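Local coordinates for putative alpha-ketoglutarate-dependent taurine dioxygenase (Burkholderia xenovorans, PDB 5HSX), which probably acts as an iron- and 2-oxoglutarate-dependent dioxygenase of the TauD/TfdA family, here crystallised with a sodium ion in its metal site, at residues B[82-86]-B[96-100]; B[122-126]-B[319-323]; B[127-132]-B[200-204]; B[208-212]-B[267-271]. One frame throughout, in Å; residues are numbered along the deposited sequence.

Interaction 1. Residues B[82-86]-B[96-100]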
loop_
_atom_site.group_PDB
_atom_site.type_symbol
_atom_site.label_atom_id
_atom_site.label_comp_id
_atom_site.label_asym_id
_atom_site.label_seq_id
_atom_site.Cartn_x
_atom_site.Cartn_y
_atom_site.Cartn_z
ATOM N N LEU B 82 3.385 -8.364 29.517
ATOM C CA LEU B 82 2.272 -7.579 28.995
ATOM C C LEU B 82 2.261 -6.188 29.617
ATOM O O LEU B 82 2.477 -6.033 30.819
ATOM C CB LEU B 82 0.944 -8.279 29.294
ATOM C CG LEU B 82 0.442 -9.462 28.456
ATOM C CD1 LEU B 82 0.190 -9.016 27.050
ATOM C CD2 LEU B 82 1.394 -10.647 28.476
ATOM N N THR B 83 1.980 -5.171 28.802
ATOM C CA THR B 83 1.692 -3.863 29.370
ATOM C C THR B 83 0.327 -3.892 30.050
ATOM O O THR B 83 -0.563 -4.657 29.671
ATOM C CB THR B 83 1.727 -2.767 28.293
ATOM O OG1 THR B 83 0.613 -2.925 27.410
ATOM C CG2 THR B 83 3.011 -2.858 27.487
ATOM N N LEU B 84 0.180 -3.074 31.088
ATOM C CA LEU B 84 -1.048 -2.979 31.865
ATOM C C LEU B 84 -1.667 -1.614 31.611
ATOM O O LEU B 84 -0.999 -0.586 31.770
ATOM C CB LEU B 84 -0.768 -3.204 33.352
ATOM C CG LEU B 84 -0.118 -4.566 33.595
ATOM C CD1 LEU B 84 0.328 -4.702 35.034
ATOM C CD2 LEU B 84 -1.073 -5.691 33.232
ATOM N N GLY B 85 -2.943 -1.613 31.236
ATOM C CA GLY B 85 -3.519 -0.556 30.422
ATOM C C GLY B 85 -3.844 0.753 31.106
ATOM O O GLY B 85 -3.234 1.140 32.109
ATOM N N HIS B 86 -4.820 1.465 30.523
ATOM C CA HIS B 86 -5.313 2.788 30.860
ATOM C C HIS B 86 -6.722 2.690 31.436
ATOM O O HIS B 86 -7.531 1.887 30.957
ATOM C CB HIS B 86 -5.326 3.700 29.620
ATOM C CG HIS B 86 -5.593 5.141 29.928
ATOM N ND1 HIS B 86 -6.865 5.670 29.974
ATOM C CD2 HIS B 86 -4.751 6.160 30.223
ATOM C CE1 HIS B 86 -6.796 6.954 30.277
ATOM N NE2 HIS B 86 -5.524 7.277 30.432
ATOM N N PRO B 96 -6.803 -5.753 32.266
ATOM C CA PRO B 96 -5.971 -4.553 32.085
ATOM C C PRO B 96 -4.968 -4.684 30.957
ATOM O O PRO B 96 -4.433 -3.663 30.507
ATOM C CB PRO B 96 -5.270 -4.402 33.443
ATOM C CG PRO B 96 -5.246 -5.793 34.000
ATOM C CD PRO B 96 -6.526 -6.436 33.545
ATOM N N GLU B 97 -4.705 -5.899 30.476
ATOM C CA GLU B 97 -3.733 -6.110 29.410
ATOM C C GLU B 97 -4.316 -5.915 28.025
ATOM O O GLU B 97 -3.554 -5.852 27.057
ATOM C CB GLU B 97 -3.151 -7.527 29.470
ATOM C CG GLU B 97 -2.729 -7.990 30.848
ATOM C CD GLU B 97 -3.862 -8.641 31.619
ATOM O OE1 GLU B 97 -3.562 -9.292 32.638
ATOM O OE2 GLU B 97 -5.045 -8.500 31.215
ATOM N N VAL B 98 -5.637 -5.849 27.894
ATOM C CA VAL B 98 -6.294 -5.905 26.593
ATOM C C VAL B 98 -6.892 -4.543 26.278
ATOM O O VAL B 98 -7.633 -3.978 27.091
ATOM C CB VAL B 98 -7.366 -7.005 26.564
ATOM C CG1 VAL B 98 -8.014 -7.072 25.189
ATOM C CG2 VAL B 98 -6.741 -8.339 26.937
ATOM N N TYR B 99 -6.580 -4.026 25.093
ATOM C CA TYR B 99 -7.065 -2.732 24.634
ATOM C C TYR B 99 -8.083 -2.945 23.527
ATOM O O TYR B 99 -7.816 -3.674 22.564
ATOM C CB TYR B 99 -5.915 -1.864 24.127
ATOM C CG TYR B 99 -4.800 -1.733 25.132
ATOM C CD1 TYR B 99 -3.718 -2.607 25.113
ATOM C CD2 TYR B 99 -4.832 -0.749 26.110
ATOM C CE1 TYR B 99 -2.695 -2.501 26.038
ATOM C CE2 TYR B 99 -3.813 -0.633 27.040
ATOM C CZ TYR B 99 -2.749 -1.514 27.000
ATOM O OH TYR B 99 -1.729 -1.410 27.916
ATOM N N SER B 100 -9.235 -2.297 23.660
ATOM C CA SER B 100 -10.311 -2.412 22.682
ATOM C C SER B 100 -10.094 -1.403 21.561
ATOM O O SER B 100 -9.804 -0.232 21.821
ATOM C CB SER B 100 -11.663 -2.184 23.363
ATOM O OG SER B 100 -12.731 -2.230 22.432
HETATM O O HOH W 1 -0.977 -5.504 26.886
#
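Y99 reaches across to the 82-86 loop with its phenol end. The hydroxyls T83 OG1 and Y99 OH are hydrogen-bonded at 2.8 Å. The T83 hydroxyl lies at the ring edge, in the plane of the phenol, and the two side chains cross at about a right angle. With chi1 at 69°, OG1 sits between the backbone N and the carbonyl carbon of T83, on the side where Y99 OH arrives. G85 CA packs obliquely against the same ring end, 3.2 Å from Y99 OH. A weak, bent bond of 2.6 Å runs from G85 N to P96 O. Water 1 lies between T83 O and E97 O, within hydrogen-bonding distance of both, and E97 CA-H also points at T83 O. On the outer side the aliphatic part of E97 does the packing. Its CG lies 3.7 Å from L84 CD2, with the two chains side by side, and also meets L82 CB. Further out, T83 OG1 is also hydrogen-bonded to T292 OG1 of strand 287-293, and Y99 rests on V320 and A321 of helix 313-322. The phenol hydroxyl is thus given a polar partner at the end of a buried ring, while the apolar packing lies toward the surface.

Interaction 2. Residues B[122-126]-B[319-323]. With NA (sodium ion), chain M.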
loop_
_atom_site.group_PDB
_atom_site.type_symbol
_atom_site.label_atom_id
_atom_site.label_comp_id
_atom_site.label_asym_id
_atom_site.label_seq_id
_atom_site.Cartn_x
_atom_site.Cartn_y
_atom_site.Cartn_z
ATOM N N TRP B 122 1.347 7.092 9.510
ATOM C CA TRP B 122 2.392 6.106 9.751
ATOM C C TRP B 122 3.094 6.375 11.072
ATOM O O TRP B 122 3.498 7.510 11.343
ATOM C CB TRP B 122 3.411 6.149 8.617
ATOM C CG TRP B 122 2.935 5.525 7.343
ATOM C CD1 TRP B 122 2.333 6.146 6.271
ATOM C CD2 TRP B 122 3.050 4.142 7.002
ATOM N NE1 TRP B 122 2.076 5.213 5.278
ATOM C CE2 TRP B 122 2.512 3.979 5.710
ATOM C CE3 TRP B 122 3.555 3.018 7.680
ATOM C CZ2 TRP B 122 2.467 2.733 5.074
ATOM C CZ3 TRP B 122 3.502 1.782 7.052
ATOM C CH2 TRP B 122 2.961 1.649 5.759
ATOM N N HIS B 123 3.294 5.321 11.868
ATOM C CA HIS B 123 3.880 5.516 13.189
ATOM C C HIS B 123 4.354 4.195 13.772
ATOM O O HIS B 123 3.918 3.111 13.372
ATOM C CB HIS B 123 2.876 6.137 14.151
ATOM C CG HIS B 123 1.702 5.254 14.400
ATOM N ND1 HIS B 123 0.721 5.047 13.454
ATOM C CD2 HIS B 123 1.377 4.481 15.459
ATOM C CE1 HIS B 123 -0.173 4.202 13.929
ATOM N NE2 HIS B 123 0.193 3.859 15.151
ATOM N N THR B 124 5.242 4.319 14.756
ATOM C CA THR B 124 5.648 3.230 15.626
ATOM C C THR B 124 5.035 3.494 16.999
ATOM O O THR B 124 5.073 4.625 17.491
ATOM C CB THR B 124 7.175 3.138 15.704
ATOM O OG1 THR B 124 7.718 2.965 14.376
ATOM C CG2 THR B 124 7.593 1.958 16.561
ATOM N N ASP B 125 4.439 2.466 17.595
ATOM C CA ASP B 125 3.608 2.673 18.782
ATOM C C ASP B 125 4.378 3.274 19.953
ATOM O O ASP B 125 5.435 2.773 20.345
ATOM C CB ASP B 125 2.979 1.352 19.205
ATOM C CG ASP B 125 1.876 0.924 18.271
ATOM O OD1 ASP B 125 1.169 1.823 17.762
ATOM O OD2 ASP B 125 1.731 -0.292 18.036
ATOM N N VAL B 126 3.804 4.329 20.544
ATOM C CA VAL B 126 4.261 4.931 21.795
ATOM C C VAL B 126 5.729 5.349 21.761
ATOM O O VAL B 126 6.425 5.253 22.782
ATOM C CB VAL B 126 4.017 3.980 22.995
ATOM C CG1 VAL B 126 3.916 4.756 24.317
ATOM C CG2 VAL B 126 2.773 3.146 22.793
ATOM N N ALA B 319 -0.958 6.649 25.821
ATOM C CA ALA B 319 -0.324 6.449 24.522
ATOM C C ALA B 319 -0.337 4.977 24.126
ATOM O O ALA B 319 -0.652 4.642 22.975
ATOM C CB ALA B 319 1.103 6.997 24.541
ATOM N N VAL B 320 -0.006 4.083 25.066
ATOM C CA VAL B 320 -0.088 2.650 24.789
ATOM C C VAL B 320 -1.493 2.281 24.333
ATOM O O VAL B 320 -1.674 1.512 23.381
ATOM C CB VAL B 320 0.344 1.833 26.024
ATOM C CG1 VAL B 320 0.044 0.359 25.817
ATOM C CG2 VAL B 320 1.828 2.032 26.311
ATOM N N ALA B 321 -2.509 2.848 24.984
ATOM C CA ALA B 321 -3.884 2.471 24.685
ATOM C C ALA B 321 -4.363 3.061 23.365
ATOM O O ALA B 321 -5.228 2.476 22.703
ATOM C CB ALA B 321 -4.804 2.901 25.827
ATOM N N LEU B 322 -3.810 4.201 22.953
ATOM C CA LEU B 322 -4.347 4.942 21.818
ATOM C C LEU B 322 -3.484 4.900 20.563
ATOM O O LEU B 322 -4.033 4.962 19.461
ATOM C CB LEU B 322 -4.583 6.408 22.205
ATOM C CG LEU B 322 -5.646 6.673 23.279
ATOM C CD1 LEU B 322 -5.690 8.153 23.626
ATOM C CD2 LEU B 322 -7.015 6.188 22.827
ATOM N N ASN B 323 -2.160 4.795 20.687
ATOM C CA ASN B 323 -1.289 4.847 19.503
ATOM C C ASN B 323 -1.506 3.679 18.544
ATOM O O ASN B 323 -1.239 3.823 17.353
ATOM C CB ASN B 323 0.193 4.902 19.908
ATOM C CG ASN B 323 0.564 6.223 20.554
ATOM O OD1 ASN B 323 1.659 6.378 21.092
ATOM N ND2 ASN B 323 -0.360 7.185 20.515
ATOM O OXT ASN B 323 -1.941 2.587 18.919
HETATM NA NA NA M . -0.368 2.200 16.158
HETATM O O HOH W 2 -1.048 0.456 17.397
HETATM O O HOH W 3 -2.443 1.991 14.945
#
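The C-terminal carboxylate of the chain is itself a metal ligand. N323 O binds the sodium ion at 2.2 Å, beside H123 NE2 at 2.0 Å and D125 OD1. H273 and waters 2 and 3 complete six ligands. H123, D125 and H273 form the His-X-Asp...His facial triad of this family, which in relatives holds iron(II). The terminal carboxylate and the waters thus take positions outside the triad, where 2-oxoglutarate and oxygen are expected to bind in relatives. N323 O and H123 NE2 are only 2.6 Å apart because both are bound to the metal. With chi1 at 64°, the H123 imidazole lies between its backbone N and carbonyl carbon, and NE2 faces the ion. Water 3 lies at the edge of this ring, in its plane. G121 O is hydrogen-bonded to ND1 on the far side and fixes the rotation of the ring. The other terminal oxygen, N323 OXT, accepts from water 2 at 2.8 Å, so the carboxylate meets the metal directly and through a water. The N323 side chain turns to the loop, where OD1 takes a weak bond from V126 N. V126 supplies the apolar part. Its CG1 meets A319 CB at 3.6 Å, and its CG2 lies over V320 CA at 3.5 Å. Helix 313-322 is thereby laid against the loop that follows strand 122-123. That strand pairs with 271-274, which carries H273, and the helix also borders strand 99-101.

Interaction 3. Residues B[127-132]-B[200-204]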
loop_
_atom_site.group_PDB
_atom_site.type_symbol
_atom_site.label_atom_id
_atom_site.label_comp_id
_atom_site.label_asym_id
_atom_site.label_seq_id
_atom_site.Cartn_x
_atom_site.Cartn_y
_atom_site.Cartn_z
ATOM N N THR B 127 6.225 5.830 20.614
ATOM C CA THR B 127 7.624 6.258 20.679
ATOM C C THR B 127 7.788 7.581 21.408
ATOM O O THR B 127 8.924 8.010 21.615
ATOM C CB THR B 127 8.287 6.362 19.296
ATOM O OG1 THR B 127 7.583 7.294 18.466
ATOM C CG2 THR B 127 8.369 4.995 18.615
ATOM N N ALA B 128 6.698 8.239 21.815
ATOM C CA ALA B 128 6.870 9.381 22.703
ATOM C C ALA B 128 7.350 8.971 24.092
ATOM O O ALA B 128 7.716 9.845 24.881
ATOM C CB ALA B 128 5.564 10.171 22.813
ATOM N N ALA B 129 7.349 7.679 24.406
ATOM C CA ALA B 129 7.825 7.184 25.692
ATOM C C ALA B 129 9.287 6.757 25.590
ATOM O O ALA B 129 9.788 6.438 24.509
ATOM C CB ALA B 129 6.976 6.005 26.157
ATOM N N VAL B 130 9.963 6.714 26.744
ATOM C CA VAL B 130 11.386 6.370 26.733
ATOM C C VAL B 130 11.586 4.877 26.480
ATOM O O VAL B 130 12.618 4.471 25.930
ATOM C CB VAL B 130 12.071 6.813 28.043
ATOM C CG1 VAL B 130 11.616 5.955 29.206
ATOM C CG2 VAL B 130 13.593 6.767 27.885
ATOM N N ASN B 131 10.613 4.040 26.855
ATOM C CA ASN B 131 10.661 2.595 26.618
ATOM C C ASN B 131 9.421 2.172 25.829
ATOM O O ASN B 131 8.458 1.637 26.401
ATOM C CB ASN B 131 10.770 1.832 27.936
ATOM C CG ASN B 131 9.645 2.168 28.898
ATOM O OD1 ASN B 131 9.163 3.303 28.940
ATOM N ND2 ASN B 131 9.194 1.174 29.643
ATOM N N PRO B 132 9.414 2.378 24.512
ATOM C CA PRO B 132 8.253 1.970 23.719
ATOM C C PRO B 132 8.076 0.466 23.755
ATOM O O PRO B 132 9.056 -0.289 23.904
ATOM C CB PRO B 132 8.600 2.466 22.304
ATOM C CG PRO B 132 9.634 3.559 22.528
ATOM C CD PRO B 132 10.440 3.051 23.691
ATOM N N LEU B 200 3.931 13.602 26.796
ATOM C CA LEU B 200 5.143 12.794 26.741
ATOM C C LEU B 200 6.130 13.426 25.771
ATOM O O LEU B 200 5.757 13.784 24.648
ATOM C CB LEU B 200 4.837 11.363 26.292
ATOM C CG LEU B 200 4.106 10.401 27.224
ATOM C CD1 LEU B 200 3.752 9.142 26.452
ATOM C CD2 LEU B 200 4.971 10.062 28.426
ATOM N N VAL B 201 7.384 13.563 26.205
ATOM C CA VAL B 201 8.463 14.055 25.353
ATOM C C VAL B 201 9.698 13.207 25.622
ATOM O O VAL B 201 10.140 13.094 26.771
ATOM C CB VAL B 201 8.781 15.548 25.597
ATOM C CG1 VAL B 201 9.849 16.031 24.606
ATOM C CG2 VAL B 201 7.526 16.411 25.506
ATOM N N THR B 202 10.265 12.627 24.563
ATOM C CA THR B 202 11.418 11.745 24.674
ATOM C C THR B 202 12.380 12.016 23.529
ATOM O O THR B 202 11.956 12.266 22.395
ATOM C CB THR B 202 10.994 10.265 24.663
ATOM O OG1 THR B 202 10.185 9.999 25.816
ATOM C CG2 THR B 202 12.212 9.331 24.675
ATOM N N GLU B 203 13.674 11.974 23.832
ATOM C CA GLU B 203 14.715 12.036 22.818
ATOM C C GLU B 203 15.159 10.614 22.488
ATOM O O GLU B 203 15.636 9.894 23.368
ATOM C CB GLU B 203 15.906 12.874 23.295
ATOM C CG GLU B 203 16.994 13.017 22.220
ATOM C CD GLU B 203 18.226 13.750 22.735
ATOM O OE1 GLU B 203 18.100 14.917 23.163
ATOM O OE2 GLU B 203 19.313 13.148 22.715
ATOM N N HIS B 204 15.007 10.220 21.223
ATOM C CA HIS B 204 15.394 8.901 20.726
ATOM C C HIS B 204 16.503 9.023 19.693
ATOM O O HIS B 204 16.618 10.059 19.025
ATOM C CB HIS B 204 14.206 8.185 20.062
ATOM C CG HIS B 204 13.210 7.628 21.023
ATOM N ND1 HIS B 204 13.533 6.680 21.971
ATOM C CD2 HIS B 204 11.882 7.865 21.162
ATOM C CE1 HIS B 204 12.448 6.365 22.662
ATOM N NE2 HIS B 204 11.431 7.065 22.184
#
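H204 points its imidazole edge into the 127-132 loop. NE2 lies between two carbonyl oxygens, T127 O at 2.7 Å and A129 O at 2.9 Å. Both bonds are weak, because one N-H is shared and its angles to the two oxygens are 123° and 128°. T127 O lies in the ring plane, and A129 O is also near that plane. P132 comes from the opposite direction, with CG 4.0 Å from H204 NE2, at a slant to the ring. T202 CG2 lies over one face of the imidazole, near its rim, 3.4 Å above the plane. This methyl is anti to the backbone N of T202. The same rotation (chi1 -63°) places OG1 beside that N and directs it at the loop, where it donates to A128 O at 2.6 Å. The hydroxyl meets this carbonyl from above its plane, not on a lone pair. The third inward residue of the strand, L200, packs beside A128, with their CB atoms 3.7 Å apart. Strand 200-209 thus lays alternate side chains, L200, T202 and H204, against the loop. S306 OG is hydrogen-bonded to H204 ND1 and fixes the far end of the ring, while the H177 ring meets it edge-to-face. T127 OG1 is hydrogen-bonded to H177 ND1. The contact is buried, and the strand side chains give donors to three successive loop carbonyls, weakly for T127 and A129. Two carbonyl oxygens close to NE2 imply that this nitrogen carries a proton, and the polar cost of burying this irregular loop is probably reduced.

Interaction 4. Residues B[208-212]-B[267-271]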
loop_
_atom_site.group_PDB
_atom_site.type_symbol
_atom_site.label_atom_id
_atom_site.label_comp_id
_atom_site.label_asym_id
_atom_site.label_seq_id
_atom_site.Cartn_x
_atom_site.Cartn_y
_atom_site.Cartn_z
ATOM N N ARG B 208 17.894 3.149 15.441
ATOM C CA ARG B 208 17.789 2.272 16.604
ATOM C C ARG B 208 18.456 0.935 16.315
ATOM O O ARG B 208 18.093 0.251 15.351
ATOM C CB ARG B 208 16.331 2.035 17.011
ATOM C CG ARG B 208 16.263 1.107 18.229
ATOM C CD ARG B 208 14.841 0.862 18.778
ATOM N NE ARG B 208 14.964 0.055 19.997
ATOM C CZ ARG B 208 13.960 -0.284 20.805
ATOM N NH1 ARG B 208 12.722 0.115 20.537
ATOM N NH2 ARG B 208 14.203 -1.030 21.880
ATOM N N VAL B 209 19.396 0.548 17.175
ATOM C CA VAL B 209 20.067 -0.740 17.028
ATOM C C VAL B 209 19.213 -1.832 17.660
ATOM O O VAL B 209 18.979 -1.830 18.873
ATOM C CB VAL B 209 21.467 -0.704 17.650
ATOM C CG1 VAL B 209 22.122 -2.053 17.475
ATOM C CG2 VAL B 209 22.285 0.404 16.990
ATOM N N HIS B 210 18.787 -2.792 16.846
ATOM C CA HIS B 210 17.861 -3.819 17.317
ATOM C C HIS B 210 18.525 -4.685 18.387
ATOM O O HIS B 210 19.612 -5.233 18.154
ATOM C CB HIS B 210 17.390 -4.673 16.137
ATOM C CG HIS B 210 16.200 -5.525 16.441
ATOM N ND1 HIS B 210 16.254 -6.605 17.293
ATOM C CD2 HIS B 210 14.920 -5.461 15.991
ATOM C CE1 HIS B 210 15.059 -7.163 17.368
ATOM N NE2 HIS B 210 14.233 -6.495 16.579
ATOM N N PRO B 211 17.911 -4.838 19.567
ATOM C CA PRO B 211 18.608 -5.535 20.665
ATOM C C PRO B 211 18.732 -7.045 20.493
ATOM O O PRO B 211 19.522 -7.659 21.221
ATOM C CB PRO B 211 17.764 -5.190 21.900
ATOM C CG PRO B 211 16.428 -4.866 21.371
ATOM C CD PRO B 211 16.638 -4.239 20.007
ATOM N N GLU B 212 17.986 -7.671 19.586
ATOM C CA GLU B 212 18.119 -9.107 19.371
ATOM C C GLU B 212 18.864 -9.460 18.090
ATOM O O GLU B 212 19.535 -10.490 18.042
ATOM C CB GLU B 212 16.744 -9.783 19.353
ATOM C CG GLU B 212 16.008 -9.736 20.682
ATOM C CD GLU B 212 14.714 -10.542 20.667
ATOM O OE1 GLU B 212 14.773 -11.792 20.624
ATOM O OE2 GLU B 212 13.633 -9.922 20.690
ATOM N N ASP B 267 6.865 -6.478 15.264
ATOM C CA ASP B 267 8.043 -6.052 16.019
ATOM C C ASP B 267 8.163 -4.539 15.856
ATOM O O ASP B 267 8.607 -4.050 14.815
ATOM C CB ASP B 267 9.290 -6.777 15.511
ATOM C CG ASP B 267 10.539 -6.447 16.323
ATOM O OD1 ASP B 267 10.507 -5.486 17.123
ATOM O OD2 ASP B 267 11.561 -7.139 16.142
ATOM N N ASN B 268 7.772 -3.798 16.899
ATOM C CA ASN B 268 7.831 -2.338 16.890
ATOM C C ASN B 268 9.246 -1.786 16.851
ATOM O O ASN B 268 9.420 -0.585 16.632
ATOM C CB ASN B 268 7.149 -1.774 18.129
ATOM C CG ASN B 268 5.663 -1.833 18.049
ATOM O OD1 ASN B 268 5.058 -1.334 17.092
ATOM N ND2 ASN B 268 5.044 -2.438 19.061
ATOM N N ARG B 269 10.259 -2.601 17.103
ATOM C CA ARG B 269 11.608 -2.084 16.999
ATOM C C ARG B 269 12.084 -1.985 15.559
ATOM O O ARG B 269 13.116 -1.351 15.310
ATOM C CB ARG B 269 12.550 -2.966 17.820
ATOM C CG ARG B 269 12.043 -3.134 19.247
ATOM C CD ARG B 269 12.710 -4.282 19.949
ATOM N NE ARG B 269 12.402 -5.547 19.297
ATOM C CZ ARG B 269 12.754 -6.737 19.782
ATOM N NH1 ARG B 269 13.405 -6.827 20.938
ATOM N NH2 ARG B 269 12.446 -7.837 19.111
ATOM N N ALA B 270 11.345 -2.574 14.610
ATOM C CA ALA B 270 11.761 -2.623 13.217
ATOM C C ALA B 270 10.665 -2.206 12.245
ATOM O O ALA B 270 10.850 -2.366 11.034
ATOM C CB ALA B 270 12.244 -4.032 12.849
ATOM N N THR B 271 9.534 -1.689 12.729
ATOM C CA THR B 271 8.421 -1.375 11.840
ATOM C C THR B 271 7.776 -0.064 12.243
ATOM O O THR B 271 7.866 0.382 13.392
ATOM C CB THR B 271 7.316 -2.456 11.842
ATOM O OG1 THR B 271 6.764 -2.588 13.167
ATOM C CG2 THR B 271 7.856 -3.805 11.359
HETATM O O HOH W 4 15.765 -1.627 16.192
#
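H210 and E212 dock on the type I beta turn from D267 to A270, which D267 OD1 opens as an Asx turn by accepting from R269 N. The ionic contacts form a salt-bridge network centred on the R269 guanidinium. It grips D267 side-on, with NE on OD1 at 2.9 Å and NH2 on OD2. It grips E212 end-on, and NH1 and NH2 both reach OE2, the latter at 2.9 Å. E212 OE2 also pairs with R51 of helix 44-57. Among the other hydrogen bonds, H210 NE2 donates to D267 OD2 at 2.8 Å in an almost straight line, 178°, on the syn side of the carboxylate. E212 N in turn bonds to H210 ND1, which holds the ring at both nitrogens. Water 4 joins R208 O to R269 O. The packing contacts gather round R269. H210 CE1 sits over one guanidinium face, 3.2 Å above its plane, with the two planes 57° apart. P211 CG touches NH1. A bend at chi3 (-63°) turns the R269 guanidinium toward E212. Its CG stays behind and lies over one face of the R208 guanidinium, 3.6 Å from R208 NH1.

In the fold
Interaction 1 is a surface contact; interactions 2, 3 and 4 are buried. Interaction 2 is nearest the centre of the chain and the only one that binds the metal. Interactions 1 and 2 share helix 313-322, which lies against both. Interaction 3 adjoins interaction 2 through P132, and L200 touches A319 of the same helix. Interactions 3 and 4 share strand 200-209 but use different parts of it. T124 and T271 join interactions 2 and 4 by a probable hydrogen bond. The chemistry varies with place: hydroxyls and a water in 1, metal ligands in 2, a hydroxyl and an imidazole N-H donated to loop carbonyls in 3, and ion pairs in 4, where exposed E212 meets buried R269.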